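Local coordinates for protein tRNA-splicing ligase RtcB (Thermus thermophilus, PDB 2EPG) that probably joins RNA ends, sealing a 2',3'-cyclic phosphate or 3'-phosphate terminus to a 5'-hydroxyl end in a GTP- and manganese-dependent reaction, at residues G110-S116 with Q240-H246; F216-Y221 with L479-V485. All coordinates share one frame; numbering follows the deposited sequence.

Contact 1: residues G110-S116 with Q240-H246; sequences GVRLLAS and QVTVLIH
Q240 reaches S116 with its side chain where strands 110-116 and 240-246 run antiparallel. From CB the chain leaves extended: CG, anti to the backbone N (chi1 175°), passes 3.4 Å from S116 O, and NE2 gives a nearly straight bond to that oxygen (3.0 Å), which lies in the plane of the Q240 amide. NE2 also brushes A115 CB at 3.6 Å. Its other bond goes to G235 O, while OE1 takes F237 N, so both ends of the amide are held. Were this glutamine shortened to alanine, S116 O would probably lose this donor, and G235 O and F237 N their side-chain partner. V241 O receives two donors, S116 N at 3.1 Å almost head-on and S116 OG at 2.9 Å from above the carbonyl plane. Farther along, backbone pairs link L114 with V243 and R112 with I245. On the other face from these four side chains, V111 CG1 crosses against L244 CG (3.5 Å), and L113 CD1 leans on T242 CB. R112 sends its guanidinium elsewhere, to D336 and Q309. The arrangement is a regular antiparallel pair in the RtcB core, with V111 CG2 over one face of the H246 ring, a predicted ligand of the second manganese ion.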
loop_
_atom_site.group_PDB
_atom_site.type_symbol
_atom_site.label_atom_id
_atom_site.label_comp_id
_atom_site.label_asym_id
_atom_site.label_seq_id
_atom_site.Cartn_x
_atom_site.Cartn_y
_atom_site.Cartn_z
ATOM N N GLY A 110 -0.784 3.718 -2.170
ATOM C CA GLY A 110 -1.611 2.794 -1.427
ATOM C C GLY A 110 -3.018 2.672 -1.952
ATOM O O GLY A 110 -3.313 3.109 -3.065
ATOM N N VAL A 111 -3.895 2.111 -1.126
ATOM C CA VAL A 111 -5.263 1.878 -1.541
ATOM C C VAL A 111 -6.299 2.237 -0.493
ATOM O O VAL A 111 -6.115 1.959 0.686
ATOM C CB VAL A 111 -5.466 0.372 -1.878
ATOM C CG1 VAL A 111 -6.830 0.147 -2.492
ATOM C CG2 VAL A 111 -4.350 -0.112 -2.805
ATOM N N ARG A 112 -7.390 2.850 -0.933
ATOM C CA ARG A 112 -8.489 3.142 -0.037
ATOM C C ARG A 112 -9.725 2.488 -0.655
ATOM O O ARG A 112 -9.948 2.589 -1.874
ATOM C CB ARG A 112 -8.750 4.639 0.105
ATOM C CG ARG A 112 -10.053 4.911 0.867
ATOM C CD ARG A 112 -10.290 6.364 1.265
ATOM N NE ARG A 112 -9.315 6.901 2.215
ATOM C CZ ARG A 112 -9.573 7.929 3.023
ATOM N NH1 ARG A 112 -8.656 8.397 3.860
ATOM N NH2 ARG A 112 -10.776 8.468 3.025
ATOM N N LEU A 113 -10.514 1.808 0.173
ATOM C CA LEU A 113 -11.740 1.197 -0.309
ATOM C C LEU A 113 -12.939 1.786 0.436
ATOM O O LEU A 113 -13.005 1.737 1.673
ATOM C CB LEU A 113 -11.728 -0.328 -0.112
ATOM C CG LEU A 113 -12.966 -1.081 -0.637
ATOM C CD1 LEU A 113 -13.055 -0.972 -2.165
ATOM C CD2 LEU A 113 -12.878 -2.550 -0.270
ATOM N N LEU A 114 -13.871 2.358 -0.325
ATOM C CA LEU A 114 -15.090 2.903 0.245
ATOM C C LEU A 114 -16.163 1.821 0.021
ATOM O O LEU A 114 -16.170 1.156 -1.020
ATOM C CB LEU A 114 -15.506 4.200 -0.482
ATOM C CG LEU A 114 -14.520 5.376 -0.552
ATOM C CD1 LEU A 114 -15.178 6.578 -1.241
ATOM C CD2 LEU A 114 -14.083 5.751 0.857
ATOM N N ALA A 115 -17.044 1.644 1.004
ATOM C CA ALA A 115 -18.125 0.669 0.924
ATOM C C ALA A 115 -19.437 1.436 1.068
ATOM O O ALA A 115 -19.597 2.203 2.014
ATOM C CB ALA A 115 -17.987 -0.355 2.050
ATOM N N SER A 116 -20.378 1.226 0.156
ATOM C CA SER A 116 -21.643 1.963 0.205
ATOM C C SER A 116 -22.863 1.111 0.569
ATOM O O SER A 116 -22.752 -0.108 0.728
ATOM C CB SER A 116 -21.916 2.600 -1.149
ATOM O OG SER A 116 -22.356 1.603 -2.059
ATOM N N GLN A 240 -22.990 -5.460 -3.389
ATOM C CA GLN A 240 -22.705 -4.140 -2.840
ATOM C C GLN A 240 -21.734 -3.316 -3.701
ATOM O O GLN A 240 -20.748 -3.842 -4.235
ATOM C CB GLN A 240 -22.154 -4.291 -1.426
ATOM C CG GLN A 240 -21.698 -2.997 -0.790
ATOM C CD GLN A 240 -20.903 -3.275 0.451
ATOM O OE1 GLN A 240 -20.285 -4.334 0.565
ATOM N NE2 GLN A 240 -20.899 -2.332 1.388
ATOM N N VAL A 241 -22.022 -2.024 -3.835
ATOM C CA VAL A 241 -21.189 -1.107 -4.622
ATOM C C VAL A 241 -19.996 -0.587 -3.790
ATOM O O VAL A 241 -20.165 -0.155 -2.648
ATOM C CB VAL A 241 -22.026 0.118 -5.115
ATOM C CG1 VAL A 241 -21.117 1.165 -5.746
ATOM C CG2 VAL A 241 -23.050 -0.323 -6.143
ATOM N N THR A 242 -18.790 -0.654 -4.348
ATOM C CA THR A 242 -17.615 -0.139 -3.647
ATOM C C THR A 242 -16.822 0.751 -4.599
ATOM O O THR A 242 -17.050 0.751 -5.813
ATOM C CB THR A 242 -16.678 -1.278 -3.129
ATOM O OG1 THR A 242 -16.145 -2.008 -4.236
ATOM C CG2 THR A 242 -17.440 -2.248 -2.219
ATOM N N VAL A 243 -15.910 1.525 -4.031
ATOM C CA VAL A 243 -15.054 2.397 -4.805
ATOM C C VAL A 243 -13.625 2.208 -4.286
ATOM O O VAL A 243 -13.354 2.412 -3.106
ATOM C CB VAL A 243 -15.492 3.871 -4.655
ATOM C CG1 VAL A 243 -14.598 4.774 -5.522
ATOM C CG2 VAL A 243 -16.975 4.018 -5.048
ATOM N N LEU A 244 -12.720 1.813 -5.175
ATOM C CA LEU A 244 -11.333 1.591 -4.798
ATOM C C LEU A 244 -10.453 2.693 -5.388
ATOM O O LEU A 244 -10.457 2.917 -6.596
ATOM C CB LEU A 244 -10.870 0.203 -5.272
ATOM C CG LEU A 244 -9.490 -0.281 -4.797
ATOM C CD1 LEU A 244 -9.453 -1.828 -4.714
ATOM C CD2 LEU A 244 -8.423 0.236 -5.748
ATOM N N ILE A 245 -9.712 3.371 -4.513
ATOM C CA ILE A 245 -8.817 4.474 -4.890
ATOM C C ILE A 245 -7.361 4.012 -4.744
ATOM O O ILE A 245 -6.925 3.618 -3.663
ATOM C CB ILE A 245 -9.040 5.691 -3.965
ATOM C CG1 ILE A 245 -10.497 6.157 -4.062
ATOM C CG2 ILE A 245 -8.083 6.817 -4.341
ATOM C CD1 ILE A 245 -10.943 7.071 -2.891
ATOM N N HIS A 246 -6.623 4.075 -5.844
ATOM C CA HIS A 246 -5.234 3.645 -5.895
ATOM C C HIS A 246 -4.363 4.811 -6.318
ATOM O O HIS A 246 -4.419 5.242 -7.477
ATOM C CB HIS A 246 -5.082 2.519 -6.916
ATOM C CG HIS A 246 -3.782 1.781 -6.819
ATOM N ND1 HIS A 246 -2.585 2.407 -6.540
ATOM C CD2 HIS A 246 -3.488 0.470 -6.984
ATOM C CE1 HIS A 246 -1.613 1.512 -6.532
ATOM N NE2 HIS A 246 -2.135 0.330 -6.798
#

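Contact 2: residues F216-Y221 with L479-V485; sequences FLEVQY and LRPLIVV
With chi1 at 66°, Y221 CG sits between its own backbone N and carbonyl carbon, and the ring lies beside R480, whose CG is anti to the backbone N. R480 CB thus rests over one ring face, 4.2 Å from the Y221 centroid in a CH-pi contact, while L482 CG meets the ring edge in plane (3.6 Å from Y221 CD1). The frame is an antiparallel strand pair broken by a classic beta bulge: L482 and I483 both face V219, whose O accepts from L482 N at 2.8 Å and, more loosely, from I483 N at 3.2 Å. The chain turns a corner at L482, and the 479-481 axis runs at 130° to strand 216-221, against 166° for 483-485. At the bulge V219 CG2 lies alongside I483 CB, and beyond it L217 CD2 alongside V485 CG2. Helix 127-137 covers this apolar face. On the other face, the E218 carboxylate lies beside P481 CB and V484 CG2. F216, L217 and E218 belong to the predicted GMP site. Q220 OE1 bonds T242 OG1 and touches L479 CD2. The opposite end of that amide, Q220 NE2, donates to the anti lone pair of E218 OE2 at 2.9 Å, with that oxygen tilted out of the Q220 amide plane.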
loop_
_atom_site.group_PDB
_atom_site.type_symbol
_atom_site.label_atom_id
_atom_site.label_comp_id
_atom_site.label_asym_id
_atom_site.label_seq_id
_atom_site.Cartn_x
_atom_site.Cartn_y
_atom_site.Cartn_z
ATOM N N PHE A 216 -5.457 4.883 -10.321
ATOM C CA PHE A 216 -6.820 5.002 -10.801
ATOM C C PHE A 216 -7.803 4.935 -9.647
ATOM O O PHE A 216 -7.440 4.780 -8.480
ATOM C CB PHE A 216 -7.122 3.852 -11.755
ATOM C CG PHE A 216 -6.923 2.503 -11.131
ATOM C CD1 PHE A 216 -7.957 1.878 -10.450
ATOM C CD2 PHE A 216 -5.668 1.906 -11.132
ATOM C CE1 PHE A 216 -7.748 0.681 -9.769
ATOM C CE2 PHE A 216 -5.446 0.711 -10.455
ATOM C CZ PHE A 216 -6.489 0.096 -9.769
ATOM N N LEU A 217 -9.065 5.037 -10.011
ATOM C CA LEU A 217 -10.141 4.963 -9.065
ATOM C C LEU A 217 -11.177 4.116 -9.785
ATOM O O LEU A 217 -11.360 4.268 -10.985
ATOM C CB LEU A 217 -10.640 6.374 -8.800
ATOM C CG LEU A 217 -12.027 6.712 -8.277
ATOM C CD1 LEU A 217 -12.024 8.156 -7.793
ATOM C CD2 LEU A 217 -13.066 6.515 -9.374
ATOM N N GLU A 218 -11.808 3.172 -9.096
ATOM C CA GLU A 218 -12.843 2.411 -9.764
ATOM C C GLU A 218 -14.051 2.108 -8.895
ATOM O O GLU A 218 -13.938 1.875 -7.683
ATOM C CB GLU A 218 -12.300 1.123 -10.428
ATOM C CG GLU A 218 -11.450 0.195 -9.610
ATOM C CD GLU A 218 -11.041 -1.058 -10.393
ATOM O OE1 GLU A 218 -10.575 -0.949 -11.553
ATOM O OE2 GLU A 218 -11.183 -2.161 -9.840
ATOM N N VAL A 219 -15.220 2.202 -9.528
ATOM C CA VAL A 219 -16.485 1.895 -8.880
ATOM C C VAL A 219 -16.653 0.417 -9.216
ATOM O O VAL A 219 -16.536 0.031 -10.382
ATOM C CB VAL A 219 -17.651 2.678 -9.490
ATOM C CG1 VAL A 219 -18.938 2.383 -8.706
ATOM C CG2 VAL A 219 -17.336 4.163 -9.480
ATOM N N GLN A 220 -16.916 -0.399 -8.204
ATOM C CA GLN A 220 -17.028 -1.838 -8.401
ATOM C C GLN A 220 -18.208 -2.381 -7.599
ATOM O O GLN A 220 -18.931 -1.639 -6.908
ATOM C CB GLN A 220 -15.752 -2.536 -7.872
ATOM C CG GLN A 220 -14.467 -1.699 -7.894
ATOM C CD GLN A 220 -13.462 -2.072 -6.788
ATOM O OE1 GLN A 220 -13.730 -1.892 -5.588
ATOM N NE2 GLN A 220 -12.310 -2.590 -7.190
ATOM N N TYR A 221 -18.405 -3.687 -7.699
ATOM C CA TYR A 221 -19.437 -4.328 -6.910
ATOM C C TYR A 221 -18.834 -5.623 -6.376
ATOM O O TYR A 221 -17.943 -6.206 -6.990
ATOM C CB TYR A 221 -20.723 -4.583 -7.724
ATOM C CG TYR A 221 -20.616 -5.577 -8.864
ATOM C CD1 TYR A 221 -20.251 -5.165 -10.151
ATOM C CD2 TYR A 221 -20.910 -6.924 -8.661
ATOM C CE1 TYR A 221 -20.184 -6.070 -11.204
ATOM C CE2 TYR A 221 -20.846 -7.836 -9.701
ATOM C CZ TYR A 221 -20.485 -7.405 -10.969
ATOM O OH TYR A 221 -20.420 -8.315 -11.992
ATOM N N LEU A 479 -13.993 -8.209 -5.767
ATOM C CA LEU A 479 -14.627 -7.031 -6.332
ATOM C C LEU A 479 -14.433 -6.963 -7.853
ATOM O O LEU A 479 -13.319 -7.129 -8.349
ATOM C CB LEU A 479 -14.003 -5.775 -5.700
ATOM C CG LEU A 479 -14.253 -5.328 -4.250
ATOM C CD1 LEU A 479 -14.903 -6.404 -3.427
ATOM C CD2 LEU A 479 -12.935 -4.848 -3.643
ATOM N N ARG A 480 -15.514 -6.696 -8.580
ATOM C CA ARG A 480 -15.446 -6.582 -10.032
ATOM C C ARG A 480 -15.686 -5.115 -10.419
ATOM O O ARG A 480 -16.618 -4.476 -9.933
ATOM C CB ARG A 480 -16.494 -7.503 -10.665
ATOM C CG ARG A 480 -16.397 -7.589 -12.175
ATOM C CD ARG A 480 -17.115 -8.814 -12.727
ATOM N NE ARG A 480 -16.848 -8.942 -14.154
ATOM C CZ ARG A 480 -17.323 -8.109 -15.074
ATOM N NH1 ARG A 480 -17.019 -8.290 -16.354
ATOM N NH2 ARG A 480 -18.125 -7.107 -14.720
ATOM N N PRO A 481 -14.836 -4.558 -11.291
ATOM C CA PRO A 481 -14.976 -3.159 -11.720
ATOM C C PRO A 481 -16.108 -2.888 -12.703
ATOM O O PRO A 481 -16.437 -3.737 -13.530
ATOM C CB PRO A 481 -13.615 -2.852 -12.333
ATOM C CG PRO A 481 -13.239 -4.161 -12.951
ATOM C CD PRO A 481 -13.646 -5.181 -11.904
ATOM N N LEU A 482 -16.696 -1.698 -12.591
ATOM C CA LEU A 482 -17.778 -1.255 -13.464
ATOM C C LEU A 482 -17.341 0.009 -14.188
ATOM O O LEU A 482 -17.628 0.186 -15.369
ATOM C CB LEU A 482 -19.034 -0.928 -12.656
ATOM C CG LEU A 482 -19.822 -2.084 -12.050
ATOM C CD1 LEU A 482 -20.706 -1.555 -10.937
ATOM C CD2 LEU A 482 -20.641 -2.764 -13.128
ATOM N N ILE A 483 -16.667 0.890 -13.448
ATOM C CA ILE A 483 -16.179 2.160 -13.974
ATOM C C ILE A 483 -14.726 2.367 -13.587
ATOM O O ILE A 483 -14.362 2.212 -12.420
ATOM C CB ILE A 483 -16.946 3.370 -13.403
ATOM C CG1 ILE A 483 -18.431 3.279 -13.739
ATOM C CG2 ILE A 483 -16.351 4.658 -13.965
ATOM C CD1 ILE A 483 -19.256 4.360 -13.046
ATOM N N VAL A 484 -13.904 2.745 -14.560
ATOM C CA VAL A 484 -12.494 2.988 -14.305
ATOM C C VAL A 484 -12.148 4.422 -14.696
ATOM O O VAL A 484 -12.382 4.835 -15.834
ATOM C CB VAL A 484 -11.594 2.005 -15.103
ATOM C CG1 VAL A 484 -10.140 2.419 -14.972
ATOM C CG2 VAL A 484 -11.764 0.570 -14.576
ATOM N N VAL A 485 -11.619 5.178 -13.738
ATOM C CA VAL A 485 -11.209 6.564 -13.958
ATOM C C VAL A 485 -9.687 6.606 -13.773
ATOM O O VAL A 485 -9.181 6.319 -12.678
ATOM C CB VAL A 485 -11.871 7.524 -12.935
ATOM C CG1 VAL A 485 -11.364 8.947 -13.144
ATOM C CG2 VAL A 485 -13.387 7.478 -13.082
#

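In the fold
Contacts 1 and 2 share a sheet in which strand 216-225 lies between 240-247 and 474-486. Strands 216-225 and 240-247 are joined directly, with Q220 N 2.7 Å from T242 O in a probable hydrogen bond. Both contacts are largely buried, but the centre of contact 1 lies about 13 Å from the centre of the chain, that of contact 2 about 18 Å. H246 is partly exposed in contact 1, Y221 and R480 in contact 2. Contact 1 keeps an unbroken register and adds amide and hydroxyl bonds to backbone oxygens; contact 2 bends, adding CH-pi packing and a side-chain bond within one strand. Contact 1 holds a predicted manganese ligand, contact 2 predicted GMP-site residues, and the F216 and H246 rings meet between them.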